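Long-range contacts in HRDC domain-containing protein (Bifidobacterium adolescentis ATCC 15703, PDB 3CYM), which is uncharacterised, but is probably a ribonuclease D-like protein that binds nucleic acid and acts as a 3'-5' exonuclease: residues P25-Y30 with A82-F87; S32-S37 with D65-G70; T242-L247 with S313-I318. All coordinates share one frame; numbering follows the deposited sequence.

Contacts 1 and 2 share helix 24-35 in the exonuclease part of the chain, and their centres lie about 12 Å apart. They touch directly: Y30 OH of contact 1 makes a probable hydrogen bond of 2.7 Å to G68 O of contact 2, and F87 CE1 packs 3.4 Å from L34 CD1. Contact 2 is nested in the chain loop that contact 1 closes. Neither includes the sodium ligands D44, E46 and D172, although I69 of segment 65-70 packs on A170 and V173 of helix 163-174, which carries D172. Contact 3 belongs to the separate helical region, its centre about 40 Å from that of contact 1 and about 48 Å from that of contact 2.

Contact 1. Residues P25-Y30 with A82-F87; sequences PAFRDY and ADWNDF
F27 holds its CG anti to the backbone N (chi1 177°), sending the ring off helix 24-35 toward the loop and first helical turn of A82-F87, while R28, its CG beside the backbone N (chi1 -49°) and its chain bent at the next two torsions, comes round toward D86. The phenyl ring of F27 carries most of the contact. One of its faces receives the methyl of A82 in a CH-pi contact, CB lying 3.9 Å from the ring centroid; a methyl is small enough to sit this close over a face. At its edge the ring meets W84: F27 CE1 stands over the indole face, toward the rim, 3.9 Å from W84 CZ3. The two planes are turned by 79°, a T-shaped pair with F27 supplying the edge. Elsewhere on the rim F27 CE2 comes within 3.3 Å of D83 O, a carbonyl that accepts a backbone hydrogen bond from D86 N. D83 is the N-cap of helix 84-91, its OD2 taking the N-H of N85 from above the carboxylate plane at 3.3 Å. L77 and L72, from helix 74-79 and strand 68-72, also touch F27 and extend the apolar packing. An alanine at F27 would probably open a gap between the two helices, leaving the A82 methyl and the W84 face without their aromatic partner. Toward solvent, R28 NH1 and D86 OD2 form a long salt bridge of 3.7 Å. The oxygen lies over a face of the guanidinium and no N-H points at it, so the attraction is one of charge alone. The chemistry thus implies an interface fixed by the shape of aromatic packing, with no hydrogen bond crossing it and a loose ion pair at its margin.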
loop_
_atom_site.group_PDB
_atom_site.type_symbol
_atom_site.label_atom_id
_atom_site.label_comp_id
_atom_site.label_asym_id
_atom_site.label_seq_id
_atom_site.Cartn_x
_atom_site.Cartn_y
_atom_site.Cartn_z
ATOM N N PRO A 25 20.032 -15.825 -18.785
ATOM C CA PRO A 25 19.534 -17.111 -19.307
ATOM C C PRO A 25 18.382 -17.726 -18.502
ATOM O O PRO A 25 17.473 -18.299 -19.093
ATOM C CB PRO A 25 20.765 -18.025 -19.241
ATOM C CG PRO A 25 21.919 -17.106 -19.250
ATOM C CD PRO A 25 21.466 -15.928 -18.442
ATOM N N ALA A 26 18.411 -17.579 -17.179
ATOM C CA ALA A 26 17.359 -18.141 -16.323
ATOM C C ALA A 26 16.035 -17.394 -16.476
ATOM O O ALA A 26 14.965 -17.989 -16.336
ATOM C CB ALA A 26 17.800 -18.161 -14.871
ATOM N N PHE A 27 16.131 -16.096 -16.771
ATOM C CA PHE A 27 14.981 -15.249 -17.099
ATOM C C PHE A 27 14.329 -15.614 -18.441
ATOM O O PHE A 27 13.099 -15.725 -18.525
ATOM C CB PHE A 27 15.399 -13.770 -17.092
ATOM C CG PHE A 27 14.296 -12.824 -17.481
ATOM C CD1 PHE A 27 13.339 -12.432 -16.547
ATOM C CD2 PHE A 27 14.217 -12.316 -18.783
ATOM C CE1 PHE A 27 12.315 -11.562 -16.900
ATOM C CE2 PHE A 27 13.190 -11.449 -19.151
ATOM C CZ PHE A 27 12.236 -11.065 -18.206
ATOM N N ARG A 28 15.149 -15.781 -19.485
ATOM C CA ARG A 28 14.659 -16.173 -20.804
ATOM C C ARG A 28 14.052 -17.574 -20.757
ATOM O O ARG A 28 13.143 -17.876 -21.523
ATOM C CB ARG A 28 15.762 -16.136 -21.874
ATOM C CG ARG A 28 16.611 -14.863 -21.947
ATOM C CD ARG A 28 15.923 -13.672 -22.619
ATOM N NE ARG A 28 16.222 -13.559 -24.052
ATOM C CZ ARG A 28 15.332 -13.730 -25.035
ATOM N NH1 ARG A 28 14.066 -14.030 -24.761
ATOM N NH2 ARG A 28 15.710 -13.602 -26.304
ATOM N N ASP A 29 14.561 -18.419 -19.863
ATOM C CA ASP A 29 14.031 -19.773 -19.695
ATOM C C ASP A 29 12.650 -19.771 -19.047
ATOM O O ASP A 29 11.748 -20.485 -19.499
ATOM C CB ASP A 29 14.984 -20.658 -18.878
ATOM C CG ASP A 29 14.448 -22.079 -18.692
ATOM O OD1 ASP A 29 14.043 -22.706 -19.699
ATOM O OD2 ASP A 29 14.426 -22.569 -17.542
ATOM N N TYR A 30 12.493 -18.979 -17.988
ATOM C CA TYR A 30 11.209 -18.879 -17.296
ATOM C C TYR A 30 10.144 -18.245 -18.173
ATOM O O TYR A 30 9.012 -18.697 -18.170
ATOM C CB TYR A 30 11.325 -18.130 -15.961
ATOM C CG TYR A 30 10.080 -18.262 -15.109
ATOM C CD1 TYR A 30 9.705 -19.494 -14.584
ATOM C CD2 TYR A 30 9.269 -17.158 -14.835
ATOM C CE1 TYR A 30 8.563 -19.630 -13.802
ATOM C CE2 TYR A 30 8.123 -17.290 -14.048
ATOM C CZ TYR A 30 7.776 -18.528 -13.542
ATOM O OH TYR A 30 6.642 -18.675 -12.779
ATOM N N ALA A 82 17.924 -7.810 -18.562
ATOM C CA ALA A 82 16.676 -8.487 -18.890
ATOM C C ALA A 82 15.662 -7.465 -19.397
ATOM O O ALA A 82 15.606 -6.331 -18.917
ATOM C CB ALA A 82 16.131 -9.243 -17.688
ATOM N N ASP A 83 14.890 -7.877 -20.392
ATOM C CA ASP A 83 13.847 -7.060 -20.979
ATOM C C ASP A 83 12.526 -7.575 -20.405
ATOM O O ASP A 83 12.153 -8.724 -20.629
ATOM C CB ASP A 83 13.906 -7.235 -22.505
ATOM C CG ASP A 83 13.014 -6.264 -23.268
ATOM O OD1 ASP A 83 13.000 -6.363 -24.515
ATOM O OD2 ASP A 83 12.336 -5.417 -22.653
ATOM N N TRP A 84 11.829 -6.732 -19.647
ATOM C CA TRP A 84 10.552 -7.118 -19.047
ATOM C C TRP A 84 9.422 -7.220 -20.076
ATOM O O TRP A 84 8.336 -7.718 -19.764
ATOM C CB TRP A 84 10.170 -6.198 -17.870
ATOM C CG TRP A 84 10.825 -6.601 -16.565
ATOM C CD1 TRP A 84 11.857 -5.963 -15.931
ATOM C CD2 TRP A 84 10.507 -7.747 -15.756
ATOM N NE1 TRP A 84 12.195 -6.634 -14.779
ATOM C CE2 TRP A 84 11.384 -7.732 -14.645
ATOM C CE3 TRP A 84 9.561 -8.781 -15.859
ATOM C CZ2 TRP A 84 11.344 -8.714 -13.640
ATOM C CZ3 TRP A 84 9.525 -9.759 -14.862
ATOM C CH2 TRP A 84 10.414 -9.714 -13.764
ATOM N N ASN A 85 9.698 -6.755 -21.298
ATOM C CA ASN A 85 8.748 -6.858 -22.402
ATOM C C ASN A 85 8.664 -8.294 -22.926
ATOM O O ASN A 85 7.660 -8.684 -23.518
ATOM C CB ASN A 85 9.100 -5.879 -23.531
ATOM C CG ASN A 85 8.644 -4.442 -23.247
ATOM O OD1 ASN A 85 8.073 -3.787 -24.119
ATOM N ND2 ASN A 85 8.907 -3.946 -22.037
ATOM N N ASP A 86 9.717 -9.078 -22.688
ATOM C CA ASP A 86 9.716 -10.508 -23.004
ATOM C C ASP A 86 8.677 -11.206 -22.141
ATOM O O ASP A 86 7.968 -12.096 -22.606
ATOM C CB ASP A 86 11.080 -11.142 -22.730
ATOM C CG ASP A 86 12.193 -10.554 -23.575
ATOM O OD1 ASP A 86 11.902 -9.898 -24.601
ATOM O OD2 ASP A 86 13.368 -10.755 -23.202
ATOM N N PHE A 87 8.605 -10.780 -20.881
ATOM C CA PHE A 87 7.636 -11.271 -19.913
ATOM C C PHE A 87 6.190 -11.029 -20.349
ATOM O O PHE A 87 5.372 -11.936 -20.291
ATOM C CB PHE A 87 7.892 -10.625 -18.545
ATOM C CG PHE A 87 7.079 -11.214 -17.448
ATOM C CD1 PHE A 87 7.565 -12.278 -16.716
ATOM C CD2 PHE A 87 5.813 -10.717 -17.153
ATOM C CE1 PHE A 87 6.805 -12.831 -15.710
ATOM C CE2 PHE A 87 5.046 -11.274 -16.153
ATOM C CZ PHE A 87 5.536 -12.336 -15.440
#

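Contact 2. Residues S32-S37 with D65-G70; sequences SELASS and DGAGIG
E33, in the last turn of helix 24-35, and A67 bring their backbones close, CA to CA 4.8 Å, and S37 and G66 follow at 5.6 Å. The helix ends at A35, and S36 and S37 lead the chain away from it, while the chain D65-G68 turns back on itself. G66 takes a positive phi of 110°, where a CB would collide with the carbonyl O of D65 and would also come up against S37 OG; glycine therefore suits this corner. A67 carries the side-chain contact. Its CB packs against the end of the helix, 3.4 Å from S37 OG and 3.5 Å from E33 O. It also touches E33 CB, and a methyl suits so close a fit. The turn joins two antiparallel neighbours, strands 57-65 and 68-72, in the mixed sheet of an RNase H-like exonuclease fold, so this is a beta hairpin whose tip rests on the end of a helix. Further along the hairpin, G70 makes backbone hydrogen bonds with F62. L34 sets out away from the hairpin, yet its CD2 returns to within 3.8 Å of A67 CB, while the same leucine packs on F87 and V91 of helix 84-91. S37 has its OG beside the backbone N (chi1 -66°). From there the hydroxyl donates a 2.6 Å hydrogen bond back to E33 O, approaching at a C=O...donor angle of 150° and tilted from the carbonyl plane. This keeps the polar oxygen of a buried residue satisfied and ties the chain leaving the helix to its last turn. The same OG lies 3.1 Å from A67 N, but the angle is too poor for a hydrogen bond. S37 CB meanwhile packs 3.3 Å from D65 O.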
loop_
_atom_site.group_PDB
_atom_site.type_symbol
_atom_site.label_atom_id
_atom_site.label_comp_id
_atom_site.label_asym_id
_atom_site.label_seq_id
_atom_site.Cartn_x
_atom_site.Cartn_y
_atom_site.Cartn_z
ATOM N N SER A 32 9.942 -18.452 -21.462
ATOM C CA SER A 32 9.562 -19.546 -22.372
ATOM C C SER A 32 8.562 -20.515 -21.756
ATOM O O SER A 32 7.598 -20.931 -22.410
ATOM C CB SER A 32 10.805 -20.332 -22.793
ATOM O OG SER A 32 11.421 -19.724 -23.907
ATOM N N GLU A 33 8.807 -20.875 -20.498
ATOM C CA GLU A 33 7.912 -21.751 -19.742
ATOM C C GLU A 33 6.556 -21.096 -19.479
ATOM O O GLU A 33 5.523 -21.768 -19.483
ATOM C CB GLU A 33 8.574 -22.169 -18.432
ATOM C CG GLU A 33 9.800 -23.042 -18.625
ATOM C CD GLU A 33 9.459 -24.402 -19.182
ATOM O OE1 GLU A 33 9.915 -24.725 -20.303
ATOM O OE2 GLU A 33 8.718 -25.140 -18.498
ATOM N N LEU A 34 6.570 -19.781 -19.257
ATOM C CA LEU A 34 5.341 -19.004 -19.100
ATOM C C LEU A 34 4.561 -18.904 -20.397
ATOM O O LEU A 34 3.341 -18.829 -20.376
ATOM C CB LEU A 34 5.644 -17.594 -18.604
ATOM C CG LEU A 34 6.074 -17.407 -17.147
ATOM C CD1 LEU A 34 6.238 -15.934 -16.879
ATOM C CD2 LEU A 34 5.097 -18.025 -16.151
ATOM N N ALA A 35 5.285 -18.893 -21.517
ATOM C CA ALA A 35 4.696 -18.804 -22.848
ATOM C C ALA A 35 4.071 -20.137 -23.227
ATOM O O ALA A 35 3.087 -20.183 -23.970
ATOM C CB ALA A 35 5.757 -18.390 -23.861
ATOM N N SER A 36 4.656 -21.201 -22.674
ATOM C CA SER A 36 4.223 -22.575 -22.895
ATOM C C SER A 36 3.104 -23.008 -21.944
ATOM O O SER A 36 2.577 -24.119 -22.063
ATOM C CB SER A 36 5.429 -23.513 -22.767
ATOM O OG SER A 36 5.078 -24.861 -23.016
ATOM N N SER A 37 2.745 -22.138 -21.003
ATOM C CA SER A 37 1.765 -22.486 -19.972
ATOM C C SER A 37 0.355 -21.980 -20.265
ATOM O O SER A 37 0.160 -21.181 -21.175
ATOM C CB SER A 37 2.250 -21.999 -18.610
ATOM O OG SER A 37 3.422 -22.702 -18.227
ATOM N N ASP A 65 0.615 -22.653 -14.244
ATOM C CA ASP A 65 0.498 -24.111 -14.340
ATOM C C ASP A 65 1.401 -24.677 -15.443
ATOM O O ASP A 65 1.172 -24.444 -16.629
ATOM C CB ASP A 65 -0.968 -24.508 -14.574
ATOM C CG ASP A 65 -1.201 -26.014 -14.476
ATOM O OD1 ASP A 65 -2.141 -26.509 -15.131
ATOM O OD2 ASP A 65 -0.458 -26.705 -13.745
ATOM N N GLY A 66 2.451 -25.384 -15.031
ATOM C CA GLY A 66 3.409 -25.964 -15.966
ATOM C C GLY A 66 4.763 -25.286 -15.937
ATOM O O GLY A 66 5.791 -25.936 -16.119
ATOM N N ALA A 67 4.756 -23.976 -15.715
ATOM C CA ALA A 67 5.985 -23.212 -15.585
ATOM C C ALA A 67 6.496 -23.272 -14.158
ATOM O O ALA A 67 7.687 -23.115 -13.916
ATOM C CB ALA A 67 5.755 -21.758 -15.996
ATOM N N GLY A 68 5.583 -23.466 -13.214
ATOM C CA GLY A 68 5.932 -23.504 -11.802
ATOM C C GLY A 68 6.222 -22.129 -11.248
ATOM O O GLY A 68 5.854 -21.121 -11.849
ATOM N N ILE A 69 6.895 -22.089 -10.104
ATOM C CA ILE A 69 7.149 -20.828 -9.398
ATOM C C ILE A 69 8.461 -20.182 -9.843
ATOM O O ILE A 69 9.523 -20.831 -9.854
ATOM C CB ILE A 69 7.111 -21.016 -7.842
ATOM C CG1 ILE A 69 5.770 -21.630 -7.396
ATOM C CG2 ILE A 69 7.390 -19.700 -7.113
ATOM C CD1 ILE A 69 5.690 -22.005 -5.912
ATOM N N GLY A 70 8.368 -18.913 -10.243
ATOM C CA GLY A 70 9.545 -18.081 -10.496
ATOM C C GLY A 70 9.711 -16.990 -9.457
ATOM O O GLY A 70 8.808 -16.175 -9.269
#

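Contact 3. Residues T242-L247 with S313-I318; sequences TRRDEL and SMWKNI
R243, R244 and L247 lie on helix 231-250, whose segment 242-247 falls within the HRDC domain, a small all-helical fold associated with nucleic acid binding, and they meet W315 and I318 of helix 312-323. The two helical segments run at 140° to each other, broadly antiparallel, with axes 11.1 Å apart at closest approach. That leaves room for an indole, and W315 fills it. The far rim of its six-membered ring comes edge-on against the other helix: CH2 lies 3.6 Å from R244 CA and 3.7 Å from R244 CB. R244 N sits in the ring plane at the same edge. L247 meets the indole tip to tip, its CD1 4.2 Å from W315 CH2. Around them W315 also packs on L240, L259, I284 and I310, an apolar setting that suits a large flat ring.

The arginines lend this contact their hydrocarbon, not their charge. R244 leads its guanidinium away, where NH2 forms a salt bridge with D261 and a hydrogen bond to L259 O. R243 has its CG anti to the backbone N (chi1 -173°), which puts CG against I318 CG1 at 3.7 Å, the two side chains crossing at about a right angle. The chain then bends, and the guanidinium stays by its own helix, L247 CD2 lying over one face near the rim. There R243 NH1 donates to E246 OE1 at 3.0 Å in a salt bridge; NH1 approaches OE1 nearly along its C-O axis, and the oxygen is tilted 20° out of the guanidinium plane.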
loop_
_atom_site.group_PDB
_atom_site.type_symbol
_atom_site.label_atom_id
_atom_site.label_comp_id
_atom_site.label_asym_id
_atom_site.label_seq_id
_atom_site.Cartn_x
_atom_site.Cartn_y
_atom_site.Cartn_z
ATOM N N THR A 242 12.493 17.576 4.086
ATOM C CA THR A 242 12.891 17.653 2.684
ATOM C C THR A 242 14.307 17.136 2.474
ATOM O O THR A 242 14.533 16.285 1.602
ATOM C CB THR A 242 12.774 19.096 2.146
ATOM O OG1 THR A 242 11.430 19.555 2.319
ATOM C CG2 THR A 242 13.149 19.173 0.663
ATOM N N ARG A 243 15.251 17.642 3.269
ATOM C CA ARG A 243 16.639 17.207 3.151
ATOM C C ARG A 243 16.805 15.730 3.523
ATOM O O ARG A 243 17.521 15.004 2.841
ATOM C CB ARG A 243 17.581 18.109 3.945
ATOM C CG ARG A 243 19.072 17.822 3.733
ATOM C CD ARG A 243 19.492 17.733 2.260
ATOM N NE ARG A 243 20.936 17.513 2.139
ATOM C CZ ARG A 243 21.560 16.997 1.082
ATOM N NH1 ARG A 243 20.889 16.588 0.008
ATOM N NH2 ARG A 243 22.880 16.863 1.114
ATOM N N ARG A 244 16.115 15.293 4.578
ATOM C CA ARG A 244 16.091 13.882 4.968
ATOM C C ARG A 244 15.561 12.994 3.836
ATOM O O ARG A 244 16.054 11.896 3.635
ATOM C CB ARG A 244 15.249 13.696 6.238
ATOM C CG ARG A 244 15.238 12.291 6.824
ATOM C CD ARG A 244 14.271 12.194 7.986
ATOM N NE ARG A 244 12.867 12.183 7.579
ATOM C CZ ARG A 244 11.853 11.889 8.394
ATOM N NH1 ARG A 244 10.610 11.912 7.939
ATOM N NH2 ARG A 244 12.079 11.571 9.664
ATOM N N ASP A 245 14.575 13.489 3.091
ATOM C CA ASP A 245 13.983 12.732 1.981
ATOM C C ASP A 245 14.931 12.606 0.785
ATOM O O ASP A 245 14.989 11.556 0.150
ATOM C CB ASP A 245 12.657 13.360 1.548
ATOM C CG ASP A 245 11.908 12.510 0.540
ATOM O OD1 ASP A 245 11.349 11.463 0.931
ATOM O OD2 ASP A 245 11.871 12.904 -0.641
ATOM N N GLU A 246 15.660 13.679 0.490
ATOM C CA GLU A 246 16.673 13.684 -0.574
ATOM C C GLU A 246 17.769 12.665 -0.303
ATOM O O GLU A 246 18.084 11.836 -1.160
ATOM C CB GLU A 246 17.308 15.070 -0.698
ATOM C CG GLU A 246 16.381 16.144 -1.218
ATOM C CD GLU A 246 17.002 17.521 -1.176
ATOM O OE1 GLU A 246 18.215 17.632 -0.881
ATOM O OE2 GLU A 246 16.264 18.497 -1.435
ATOM N N LEU A 247 18.323 12.738 0.906
ATOM C CA LEU A 247 19.419 11.877 1.348
ATOM C C LEU A 247 18.994 10.429 1.525
ATOM O O LEU A 247 19.791 9.524 1.330
ATOM C CB LEU A 247 20.017 12.410 2.651
ATOM C CG LEU A 247 20.806 13.719 2.507
ATOM C CD1 LEU A 247 21.051 14.401 3.834
ATOM C CD2 LEU A 247 22.129 13.486 1.792
ATOM N N SER A 313 26.194 17.755 11.408
ATOM C CA SER A 313 26.456 19.058 10.794
ATOM C C SER A 313 25.547 19.356 9.609
ATOM O O SER A 313 25.244 20.514 9.336
ATOM C CB SER A 313 27.915 19.161 10.336
ATOM O OG SER A 313 28.808 19.158 11.434
ATOM N N MET A 314 25.129 18.304 8.900
ATOM C CA MET A 314 24.253 18.441 7.730
ATOM C C MET A 314 22.854 18.896 8.127
ATOM O O MET A 314 22.204 19.622 7.381
ATOM C CB MET A 314 24.154 17.125 6.948
ATOM C CG MET A 314 25.491 16.561 6.466
ATOM S SD MET A 314 25.307 14.929 5.712
ATOM C CE MET A 314 27.015 14.436 5.522
ATOM N N TRP A 315 22.387 18.454 9.292
ATOM C CA TRP A 315 21.100 18.901 9.803
ATOM C C TRP A 315 21.213 20.304 10.377
ATOM O O TRP A 315 20.299 21.096 10.226
ATOM C CB TRP A 315 20.540 17.931 10.841
ATOM C CG TRP A 315 20.543 16.493 10.391
ATOM C CD1 TRP A 315 21.228 15.468 10.961
ATOM C CD2 TRP A 315 19.836 15.931 9.273
ATOM N NE1 TRP A 315 20.994 14.298 10.278
ATOM C CE2 TRP A 315 20.143 14.554 9.237
ATOM C CE3 TRP A 315 18.969 16.456 8.302
ATOM C CZ2 TRP A 315 19.612 13.690 8.273
ATOM C CZ3 TRP A 315 18.444 15.597 7.341
ATOM C CH2 TRP A 315 18.773 14.230 7.333
ATOM N N LYS A 316 22.351 20.601 11.003
ATOM C CA LYS A 316 22.655 21.928 11.560
ATOM C C LYS A 316 22.552 23.036 10.503
ATOM O O LYS A 316 21.919 24.058 10.747
ATOM C CB LYS A 316 24.041 21.906 12.215
ATOM C CG LYS A 316 24.525 23.236 12.792
ATOM C CD LYS A 316 25.660 23.036 13.810
ATOM C CE LYS A 316 26.907 22.364 13.218
ATOM N NZ LYS A 316 27.693 23.279 12.339
ATOM N N ASN A 317 23.147 22.800 9.330
ATOM C CA ASN A 317 23.069 23.702 8.171
ATOM C C ASN A 317 21.639 23.934 7.679
ATOM O O ASN A 317 21.297 25.024 7.229
ATOM C CB ASN A 317 23.882 23.143 6.992
ATOM C CG ASN A 317 25.386 23.134 7.240
ATOM O OD1 ASN A 317 25.920 23.942 8.006
ATOM N ND2 ASN A 317 26.082 22.214 6.565
ATOM N N ILE A 318 20.819 22.892 7.741
ATOM C CA ILE A 318 19.432 22.967 7.299
ATOM C C ILE A 318 18.608 23.825 8.269
ATOM O O ILE A 318 17.793 24.640 7.826
ATOM C CB ILE A 318 18.833 21.538 7.093
ATOM C CG1 ILE A 318 19.529 20.817 5.926
ATOM C CG2 ILE A 318 17.326 21.571 6.880
ATOM C CD1 ILE A 318 19.471 21.545 4.575
#